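CADD-like protein of unknown function (Nostoc punctiforme, PDB 3B5O) is of unknown function but is an all-helical CADD-like protein of the haem-oxygenase-like superfamily, and probably an oxidoreductase. Local coordinates at residues Y19-M32 against R212-A226. Residues are numbered along the deposited sequence; the frame is centred on the assembly and turned at random.
Sequences YVAFSITENPVVQM and RAMIDAMQVWWQELA
Tyr-19 lies across Ile-215, whose CD1 sits over one ring face, 3.6 Å from the ring centroid in a CH-pi contact, while the phenol oxygen is gripped at the ring edge. Tyr-19 OH donates to Asp-216 OD1 (2.6 Å), meeting it on the syn side but tilted out of the carboxylate plane, and accepts from Arg-212 NH1 (2.9 Å). A phenylalanine here, lacking the hydroxyl, could still pack on Ile-215, but Asp-216 OD1 would probably lose its donor and Arg-212 NH1 its acceptor. Gln-219, its CG turned opposite the backbone N (chi1 171°) and its chain extended, reaches the 3-10 turn at 20-22; its OE1 takes the Ala-21 N-H almost straight (2.9 Å), from above the carbonyl plane, and a water joins its NE2 to Val-20 N. Phe-22 sets its edge against Met-218 CB and receives the edge of Trp-222 toward its face in an offset edge-to-face pair, planes at 81°. Over one face of the Trp-222 indole stands the amide of Asn-27, nearly upright, with ND2 3.6 Å from Trp-222 CE3 and bonded to Ala-21 O. Val-29 CG2 meets the indole edge, and Pro-28 and selenomethionine Met-32 close on Ala-226. The loop leaving helix 2-18 is thus laid along helix 204-230, with Leu-14 and Leu-15 beside Tyr-19 and Phe-22, Val-29 touching helix 38-68, and Met-218 reaching helices 38-68 and 135-163.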
ATOM      1  N   TYR A  19      -2.626 -14.585   2.557  1.00 17.13           N
ATOM      2  CA  TYR A  19      -2.757 -13.598   1.465  1.00 15.40           C
ATOM      3  C   TYR A  19      -1.601 -13.712   0.473  1.00 15.30           C
ATOM      4  O   TYR A  19      -0.540 -13.153   0.693  1.00 16.91           O
ATOM      5  CB  TYR A  19      -2.855 -12.181   2.036  1.00 15.59           C
ATOM      6  CG  TYR A  19      -4.219 -11.934   2.584  1.00 14.87           C
ATOM      7  CD1 TYR A  19      -4.607 -12.490   3.803  1.00 15.80           C
ATOM      8  CD2 TYR A  19      -5.178 -11.285   1.845  1.00 15.57           C
ATOM      9  CE1 TYR A  19      -5.891 -12.351   4.273  1.00 16.27           C
ATOM     10  CE2 TYR A  19      -6.469 -11.120   2.299  1.00 15.34           C
ATOM     11  CZ  TYR A  19      -6.822 -11.673   3.528  1.00 15.45           C
ATOM     12  OH  TYR A  19      -8.086 -11.542   4.004  1.00 17.16           O
ATOM     13  N   VAL A  20      -1.854 -14.395  -0.628  1.00 14.48           N
ATOM     14  CA  VAL A  20      -0.815 -14.588  -1.648  1.00 15.11           C
ATOM     15  C   VAL A  20      -0.325 -13.270  -2.236  1.00 13.49           C
ATOM     16  O   VAL A  20       0.809 -13.188  -2.681  1.00 15.52           O
ATOM     17  CB  VAL A  20      -1.261 -15.517  -2.783  1.00 16.67           C
ATOM     18  CG1 VAL A  20      -1.504 -16.947  -2.241  1.00 19.09           C
ATOM     19  CG2 VAL A  20      -2.472 -15.008  -3.546  1.00 19.33           C
ATOM     20  N   ALA A  21      -1.153 -12.233  -2.258  1.00 13.86           N
ATOM     21  CA  ALA A  21      -0.690 -10.989  -2.858  1.00 13.71           C
ATOM     22  C   ALA A  21       0.505 -10.399  -2.142  1.00 14.79           C
ATOM     23  O   ALA A  21       1.244  -9.629  -2.729  1.00 14.76           O
ATOM     24  CB  ALA A  21      -1.825  -9.954  -2.890  1.00 14.82           C
ATOM     25  N   PHE A  22       0.654 -10.709  -0.853  1.00 14.64           N
ATOM     26  CA  PHE A  22       1.723 -10.152  -0.050  1.00 15.64           C
ATOM     27  C   PHE A  22       2.871 -11.127   0.139  1.00 17.17           C
ATOM     28  O   PHE A  22       3.817 -10.821   0.859  1.00 19.57           O
ATOM     29  CB  PHE A  22       1.140  -9.594   1.254  1.00 18.04           C
ATOM     30  CG  PHE A  22       0.126  -8.529   0.976  1.00 17.42           C
ATOM     31  CD1 PHE A  22       0.545  -7.334   0.431  1.00 20.86           C
ATOM     32  CD2 PHE A  22      -1.233  -8.768   1.101  1.00 20.79           C
ATOM     33  CE1 PHE A  22      -0.351  -6.348   0.052  1.00 23.03           C
ATOM     34  CE2 PHE A  22      -2.147  -7.756   0.738  1.00 22.07           C
ATOM     35  CZ  PHE A  22      -1.684  -6.574   0.215  1.00 23.90           C
ATOM     36  N   SER A  23       2.783 -12.271  -0.537  1.00 15.60           N
ATOM     37  CA  SER A  23       3.870 -13.253  -0.555  1.00 16.04           C
ATOM     38  C   SER A  23       4.890 -12.932  -1.638  1.00 15.28           C
ATOM     39  O   SER A  23       4.529 -12.717  -2.796  1.00 17.06           O
ATOM     40  CB  SER A  23       3.301 -14.617  -0.851  1.00 16.53           C
ATOM     41  OG  SER A  23       4.325 -15.569  -1.150  1.00 19.31           O
ATOM     42  N   ILE A  24       6.164 -12.976  -1.275  1.00 17.62           N
ATOM     43  CA  ILE A  24       7.221 -12.669  -2.225  1.00 17.69           C
ATOM     44  C   ILE A  24       7.360 -13.731  -3.319  1.00 18.67           C
ATOM     45  O   ILE A  24       7.923 -13.460  -4.381  1.00 20.98           O
ATOM     46  CB  ILE A  24       8.565 -12.436  -1.480  1.00 19.03           C
ATOM     47  CG1 ILE A  24       9.572 -11.673  -2.346  1.00 21.16           C
ATOM     48  CG2 ILE A  24       9.162 -13.746  -0.968  1.00 23.06           C
ATOM     49  CD1 ILE A  24       9.104 -10.308  -2.840  1.00 21.03           C
ATOM     50  N   THR A  25       6.833 -14.929  -3.070  1.00 18.87           N
ATOM     51  CA  THR A  25       6.804 -15.984  -4.062  1.00 18.75           C
ATOM     52  C   THR A  25       5.459 -16.216  -4.739  1.00 17.47           C
ATOM     53  O   THR A  25       5.421 -16.615  -5.893  1.00 20.37           O
ATOM     54  CB  THR A  25       7.289 -17.329  -3.476  1.00 20.60           C
ATOM     55  OG1 THR A  25       6.482 -17.676  -2.358  1.00 23.06           O
ATOM     56  CG2 THR A  25       8.770 -17.232  -3.055  1.00 24.74           C
ATOM     57  N   GLU A  26       4.342 -16.018  -4.029  0.50 16.92           N
ATOM     58  CA  GLU A  26       3.032 -16.358  -4.593  0.50 17.78           C
ATOM     59  C   GLU A  26       2.230 -15.167  -5.110  0.50 16.07           C
ATOM     60  O   GLU A  26       1.159 -15.355  -5.681  0.50 15.92           O
ATOM     61  CB  GLU A  26       2.180 -17.138  -3.591  0.50 18.18           C
ATOM     62  CG  GLU A  26       2.632 -18.563  -3.387  0.50 19.62           C
ATOM     63  CD  GLU A  26       1.792 -19.292  -2.356  0.50 22.37           C
ATOM     64  OE1 GLU A  26       1.984 -19.052  -1.142  0.50 26.13           O
ATOM     65  OE2 GLU A  26       0.949 -20.111  -2.773  0.50 28.20           O
ATOM     66  N   ASN A  27       2.759 -13.958  -4.972  1.00 14.80           N
ATOM     67  CA  ASN A  27       2.080 -12.791  -5.553  1.00 14.38           C
ATOM     68  C   ASN A  27       1.800 -13.054  -7.034  1.00 13.09           C
ATOM     69  O   ASN A  27       2.646 -13.624  -7.722  1.00 14.20           O
ATOM     70  CB  ASN A  27       2.909 -11.536  -5.310  1.00 14.72           C
ATOM     71  CG  ASN A  27       2.443 -10.360  -6.125  1.00 14.02           C
ATOM     72  OD1 ASN A  27       2.766 -10.271  -7.302  1.00 15.20           O
ATOM     73  ND2 ASN A  27       1.725  -9.429  -5.491  1.00 14.35           N
ATOM     74  N   PRO A  28       0.615 -12.670  -7.537  1.00 14.47           N
ATOM     75  CA  PRO A  28       0.273 -13.030  -8.901  1.00 15.29           C
ATOM     76  C   PRO A  28       1.114 -12.386 -10.000  1.00 14.34           C
ATOM     77  O   PRO A  28       1.223 -12.975 -11.069  1.00 15.81           O
ATOM     78  CB  PRO A  28      -1.200 -12.635  -9.019  1.00 16.95           C
ATOM     79  CG  PRO A  28      -1.399 -11.625  -8.000  1.00 16.71           C
ATOM     80  CD  PRO A  28      -0.519 -12.019  -6.853  1.00 14.83           C
ATOM     81  N   VAL A  29       1.673 -11.207  -9.756  1.00 12.84           N
ATOM     82  CA  VAL A  29       2.609 -10.625 -10.699  1.00 13.99           C
ATOM     83  C   VAL A  29       3.922 -11.404 -10.664  1.00 14.73           C
ATOM     84  O   VAL A  29       4.483 -11.742 -11.707  1.00 15.52           O
ATOM     85  CB  VAL A  29       2.792  -9.112 -10.472  1.00 14.23           C
ATOM     86  CG1 VAL A  29       3.866  -8.583 -11.419  1.00 14.99           C
ATOM     87  CG2 VAL A  29       1.438  -8.371 -10.684  1.00 15.45           C
ATOM     88  N   VAL A  30       4.426 -11.709  -9.468  1.00 14.48           N
ATOM     89  CA  VAL A  30       5.635 -12.558  -9.357  1.00 15.07           C
ATOM     90  C   VAL A  30       5.431 -13.870 -10.127  1.00 16.13           C
ATOM     91  O   VAL A  30       6.330 -14.330 -10.842  1.00 17.43           O
ATOM     92  CB  VAL A  30       6.008 -12.835  -7.889  1.00 15.89           C
ATOM     93  CG1 VAL A  30       7.117 -13.918  -7.806  1.00 16.84           C
ATOM     94  CG2 VAL A  30       6.450 -11.522  -7.212  1.00 17.86           C
ATOM     95  N   GLN A  31       4.236 -14.447 -10.021  1.00 14.94           N
ATOM     96  CA  GLN A  31       3.937 -15.739 -10.662  1.00 17.17           C
ATOM     97  C   GLN A  31       3.926 -15.684 -12.181  1.00 18.01           C
ATOM     98  O   GLN A  31       4.007 -16.740 -12.828  1.00 22.34           O
ATOM     99  CB  GLN A  31       2.618 -16.317 -10.138  1.00 19.90           C
ATOM    100  CG  GLN A  31       2.729 -16.785  -8.697  1.00 20.95           C
ATOM    101  CD  GLN A  31       3.268 -18.196  -8.591  1.00 24.73           C
ATOM    102  OE1 GLN A  31       2.775 -19.104  -9.273  1.00 29.65           O
ATOM    103  NE2 GLN A  31       4.271 -18.394  -7.739  1.00 30.61           N
HETATM  104  N   MSE A  32       3.825 -14.487 -12.759  1.00 16.11           N
HETATM  105  CA  MSE A  32       3.844 -14.323 -14.211  1.00 17.93           C
HETATM  106  C   MSE A  32       5.194 -13.849 -14.745  1.00 15.49           C
HETATM  107  O   MSE A  32       5.338 -13.682 -15.954  1.00 15.71           O
HETATM  108  CB  MSE A  32       2.719 -13.401 -14.711  1.00 20.12           C
HETATM  109  CG  MSE A  32       2.858 -11.897 -14.373  1.00 22.84           C
HETATM  110 SE   MSE A  32       1.340 -10.938 -14.950  0.75 26.42          SE
HETATM  111  CE  MSE A  32       2.158 -10.316 -16.611  1.00 26.38           C
ATOM    112  N   ARG A 212      -9.476  -6.403   7.474  1.00 12.97           N
ATOM    113  CA  ARG A 212      -9.773  -7.480   6.545  1.00 13.19           C
ATOM    114  C   ARG A 212     -10.228  -6.920   5.196  1.00 12.50           C
ATOM    115  O   ARG A 212      -9.802  -7.381   4.133  1.00 12.79           O
ATOM    116  CB  ARG A 212     -10.893  -8.344   7.122  1.00 14.55           C
ATOM    117  CG  ARG A 212     -11.403  -9.422   6.200  1.00 16.19           C
ATOM    118  CD  ARG A 212     -10.392 -10.510   6.009  1.00 16.08           C
ATOM    119  NE  ARG A 212     -10.372 -11.368   7.185  1.00 16.75           N
ATOM    120  CZ  ARG A 212      -9.867 -12.595   7.217  1.00 17.29           C
ATOM    121  NH1 ARG A 212      -9.264 -13.127   6.156  1.00 17.97           N
ATOM    122  NH2 ARG A 212      -9.963 -13.285   8.338  1.00 17.42           N
ATOM    123  N   ALA A 213     -11.124  -5.931   5.234  1.00 12.67           N
ATOM    124  CA  ALA A 213     -11.676  -5.390   4.000  1.00 11.75           C
ATOM    125  C   ALA A 213     -10.572  -4.759   3.158  1.00 12.84           C
ATOM    126  O   ALA A 213     -10.553  -4.884   1.930  1.00 12.95           O
ATOM    127  CB  ALA A 213     -12.772  -4.370   4.279  1.00 14.03           C
HETATM  128  N   MSE A 214      -9.649  -4.080   3.817  1.00 11.89           N
HETATM  129  CA  MSE A 214      -8.569  -3.410   3.098  1.00 11.40           C
HETATM  130  C   MSE A 214      -7.623  -4.405   2.448  1.00 12.14           C
HETATM  131  O   MSE A 214      -7.266  -4.264   1.279  1.00 12.48           O
HETATM  132  CB  MSE A 214      -7.823  -2.477   4.042  1.00 11.92           C
HETATM  133  CG  MSE A 214      -6.731  -1.682   3.396  1.00 12.83           C
HETATM  134 SE   MSE A 214      -7.393  -0.459   2.050  0.75 14.61          SE
HETATM  135  CE  MSE A 214      -5.960   0.756   1.951  1.00 21.92           C
ATOM    136  N   ILE A 215      -7.164  -5.396   3.202  1.00 12.23           N
ATOM    137  CA  ILE A 215      -6.237  -6.383   2.631  1.00 12.39           C
ATOM    138  C   ILE A 215      -6.913  -7.200   1.538  1.00 12.15           C
ATOM    139  O   ILE A 215      -6.286  -7.551   0.548  1.00 12.55           O
ATOM    140  CB  ILE A 215      -5.493  -7.244   3.698  1.00 13.21           C
ATOM    141  CG1 ILE A 215      -6.453  -8.169   4.464  1.00 13.69           C
ATOM    142  CG2 ILE A 215      -4.662  -6.334   4.612  1.00 15.47           C
ATOM    143  CD1 ILE A 215      -5.724  -9.117   5.428  1.00 15.26           C
ATOM    144  N   ASP A 216      -8.208  -7.482   1.687  1.00 12.22           N
ATOM    145  CA  ASP A 216      -8.952  -8.185   0.640  1.00 13.65           C
ATOM    146  C   ASP A 216      -8.980  -7.345  -0.633  1.00 13.49           C
ATOM    147  O   ASP A 216      -8.772  -7.862  -1.731  1.00 13.39           O
ATOM    148  CB  ASP A 216     -10.379  -8.518   1.087  1.00 13.77           C
ATOM    149  CG  ASP A 216     -10.477  -9.696   2.032  1.00 18.43           C
ATOM    150  OD1 ASP A 216      -9.534 -10.479   2.126  1.00 19.19           O
ATOM    151  OD2 ASP A 216     -11.554  -9.828   2.668  1.00 18.57           O
ATOM    152  N   ALA A 217      -9.232  -6.046  -0.492  1.00 12.21           N
ATOM    153  CA  ALA A 217      -9.319  -5.160  -1.657  1.00 11.70           C
ATOM    154  C   ALA A 217      -7.964  -5.069  -2.362  1.00 11.30           C
ATOM    155  O   ALA A 217      -7.874  -5.085  -3.614  1.00 11.99           O
ATOM    156  CB  ALA A 217      -9.813  -3.772  -1.247  1.00 14.02           C
HETATM  157  N   MSE A 218      -6.915  -4.960  -1.581  1.00 11.25           N
HETATM  158  CA  MSE A 218      -5.572  -4.861  -2.157  1.00 11.92           C
HETATM  159  C   MSE A 218      -5.201  -6.153  -2.867  1.00 11.80           C
HETATM  160  O   MSE A 218      -4.604  -6.132  -3.955  1.00 12.00           O
HETATM  161  CB  MSE A 218      -4.563  -4.563  -1.071  1.00 12.18           C
HETATM  162  CG  MSE A 218      -4.705  -3.169  -0.466  1.00 13.56           C
HETATM  163 SE   MSE A 218      -3.563  -2.857   1.033  0.75 19.59          SE
HETATM  164  CE  MSE A 218      -1.899  -2.742   0.105  1.00 24.56           C
ATOM    165  N   GLN A 219      -5.538  -7.290  -2.271  1.00 11.97           N
ATOM    166  CA  GLN A 219      -5.255  -8.563  -2.928  1.00 12.11           C
ATOM    167  C   GLN A 219      -5.979  -8.727  -4.258  1.00 11.76           C
ATOM    168  O   GLN A 219      -5.388  -9.155  -5.256  1.00 12.69           O
ATOM    169  CB  GLN A 219      -5.505  -9.740  -1.987  1.00 12.94           C
ATOM    170  CG  GLN A 219      -5.439 -11.079  -2.724  1.00 14.10           C
ATOM    171  CD  GLN A 219      -5.007 -12.216  -1.870  1.00 15.95           C
ATOM    172  OE1 GLN A 219      -3.932 -12.190  -1.296  1.00 14.77           O
ATOM    173  NE2 GLN A 219      -5.835 -13.256  -1.807  1.00 20.67           N
ATOM    174  N   VAL A 220      -7.268  -8.408  -4.261  0.50 11.06           N
ATOM    175  CA  VAL A 220      -8.058  -8.436  -5.479  0.50 11.76           C
ATOM    176  C   VAL A 220      -7.415  -7.576  -6.570  0.50 11.18           C
ATOM    177  O   VAL A 220      -7.317  -7.991  -7.709  0.50 12.51           O
ATOM    178  CB  VAL A 220      -9.540  -8.046  -5.193  0.50 12.15           C
ATOM    179  CG1 VAL A 220     -10.247  -7.618  -6.472  0.50 11.99           C
ATOM    180  CG2 VAL A 220     -10.263  -9.225  -4.508  0.50 12.21           C
ATOM    181  N   TRP A 221      -6.939  -6.395  -6.201  1.00 11.44           N
ATOM    182  CA  TRP A 221      -6.262  -5.500  -7.143  1.00 10.88           C
ATOM    183  C   TRP A 221      -5.023  -6.122  -7.743  1.00 11.31           C
ATOM    184  O   TRP A 221      -4.845  -6.100  -8.962  1.00 12.45           O
ATOM    185  CB  TRP A 221      -5.934  -4.188  -6.454  1.00 11.31           C
ATOM    186  CG  TRP A 221      -5.147  -3.195  -7.223  1.00 11.33           C
ATOM    187  CD1 TRP A 221      -5.496  -2.576  -8.378  1.00 12.33           C
ATOM    188  CD2 TRP A 221      -3.913  -2.617  -6.798  1.00 12.18           C
ATOM    189  NE1 TRP A 221      -4.524  -1.681  -8.734  1.00 13.17           N
ATOM    190  CE2 TRP A 221      -3.555  -1.658  -7.765  1.00 13.57           C
ATOM    191  CE3 TRP A 221      -3.084  -2.808  -5.682  1.00 14.41           C
ATOM    192  CZ2 TRP A 221      -2.417  -0.869  -7.638  1.00 15.12           C
ATOM    193  CZ3 TRP A 221      -1.953  -2.047  -5.555  1.00 15.92           C
ATOM    194  CH2 TRP A 221      -1.621  -1.081  -6.541  1.00 15.69           C
ATOM    195  N   TRP A 222      -4.168  -6.692  -6.913  1.00 11.22           N
ATOM    196  CA  TRP A 222      -2.966  -7.339  -7.448  1.00 11.08           C
ATOM    197  C   TRP A 222      -3.326  -8.440  -8.449  1.00 11.73           C
ATOM    198  O   TRP A 222      -2.686  -8.582  -9.479  1.00 12.73           O
ATOM    199  CB  TRP A 222      -2.114  -7.911  -6.304  1.00 13.12           C
ATOM    200  CG  TRP A 222      -1.227  -6.893  -5.662  1.00 12.90           C
ATOM    201  CD1 TRP A 222      -1.404  -6.261  -4.467  1.00 13.51           C
ATOM    202  CD2 TRP A 222      -0.041  -6.345  -6.230  1.00 13.79           C
ATOM    203  NE1 TRP A 222      -0.386  -5.364  -4.238  1.00 15.23           N
ATOM    204  CE2 TRP A 222       0.463  -5.398  -5.316  1.00 15.26           C
ATOM    205  CE3 TRP A 222       0.652  -6.572  -7.429  1.00 15.70           C
ATOM    206  CZ2 TRP A 222       1.626  -4.696  -5.556  1.00 18.25           C
ATOM    207  CZ3 TRP A 222       1.799  -5.864  -7.661  1.00 19.87           C
ATOM    208  CH2 TRP A 222       2.272  -4.941  -6.737  1.00 19.61           C
ATOM    209  N   GLN A 223      -4.349  -9.225  -8.122  1.00 12.01           N
ATOM    210  CA  GLN A 223      -4.796 -10.299  -9.001  1.00 13.50           C
ATOM    211  C   GLN A 223      -5.313  -9.735 -10.321  1.00 12.86           C
ATOM    212  O   GLN A 223      -4.983 -10.226 -11.410  1.00 14.22           O
ATOM    213  CB  GLN A 223      -5.855 -11.144  -8.301  1.00 13.98           C
ATOM    214  CG  GLN A 223      -5.292 -11.876  -7.095  1.00 16.17           C
ATOM    215  CD  GLN A 223      -6.325 -12.563  -6.247  1.00 18.56           C
ATOM    216  OE1 GLN A 223      -7.469 -12.114  -6.135  1.00 20.90           O
ATOM    217  NE2 GLN A 223      -5.911 -13.681  -5.615  1.00 22.73           N
ATOM    218  N   GLU A 224      -6.096  -8.663 -10.238  1.00 12.98           N
ATOM    219  CA  GLU A 224      -6.691  -8.097 -11.435  1.00 14.14           C
ATOM    220  C   GLU A 224      -5.658  -7.391 -12.280  1.00 13.84           C
ATOM    221  O   GLU A 224      -5.730  -7.423 -13.528  1.00 15.10           O
ATOM    222  CB  GLU A 224      -7.817  -7.122 -11.059  1.00 15.20           C
ATOM    223  CG  GLU A 224      -9.010  -7.806 -10.484  1.00 16.05           C
ATOM    224  CD  GLU A 224     -10.011  -6.867  -9.834  1.00 17.83           C
ATOM    225  OE1 GLU A 224      -9.704  -5.681  -9.714  1.00 21.97           O
ATOM    226  OE2 GLU A 224     -11.078  -7.352  -9.462  1.00 24.59           O
ATOM    227  N   LEU A 225      -4.701  -6.759 -11.626  0.50 13.13           N
ATOM    228  CA  LEU A 225      -3.631  -6.063 -12.324  0.50 13.73           C
ATOM    229  C   LEU A 225      -2.672  -7.032 -13.040  0.50 14.43           C
ATOM    230  O   LEU A 225      -2.105  -6.708 -14.088  0.50 15.00           O
ATOM    231  CB  LEU A 225      -2.898  -5.182 -11.327  0.50 13.73           C
ATOM    232  CG  LEU A 225      -1.797  -4.301 -11.867  0.50 13.83           C
ATOM    233  CD1 LEU A 225      -2.364  -3.263 -12.812  0.50 14.44           C
ATOM    234  CD2 LEU A 225      -1.093  -3.607 -10.727  0.50 14.09           C
ATOM    235  N   ALA A 226      -2.465  -8.212 -12.467  1.00 13.58           N
ATOM    236  CA  ALA A 226      -1.713  -9.258 -13.165  1.00 13.95           C
ATOM    237  C   ALA A 226      -2.428  -9.707 -14.456  1.00 14.80           C
ATOM    238  O   ALA A 226      -1.788  -9.884 -15.500  1.00 16.57           O
ATOM    239  CB  ALA A 226      -1.467 -10.455 -12.236  1.00 15.47           C
TER
HETATM  240  O   HOH W   1      -4.522 -15.696  -0.714  1.00 18.90           O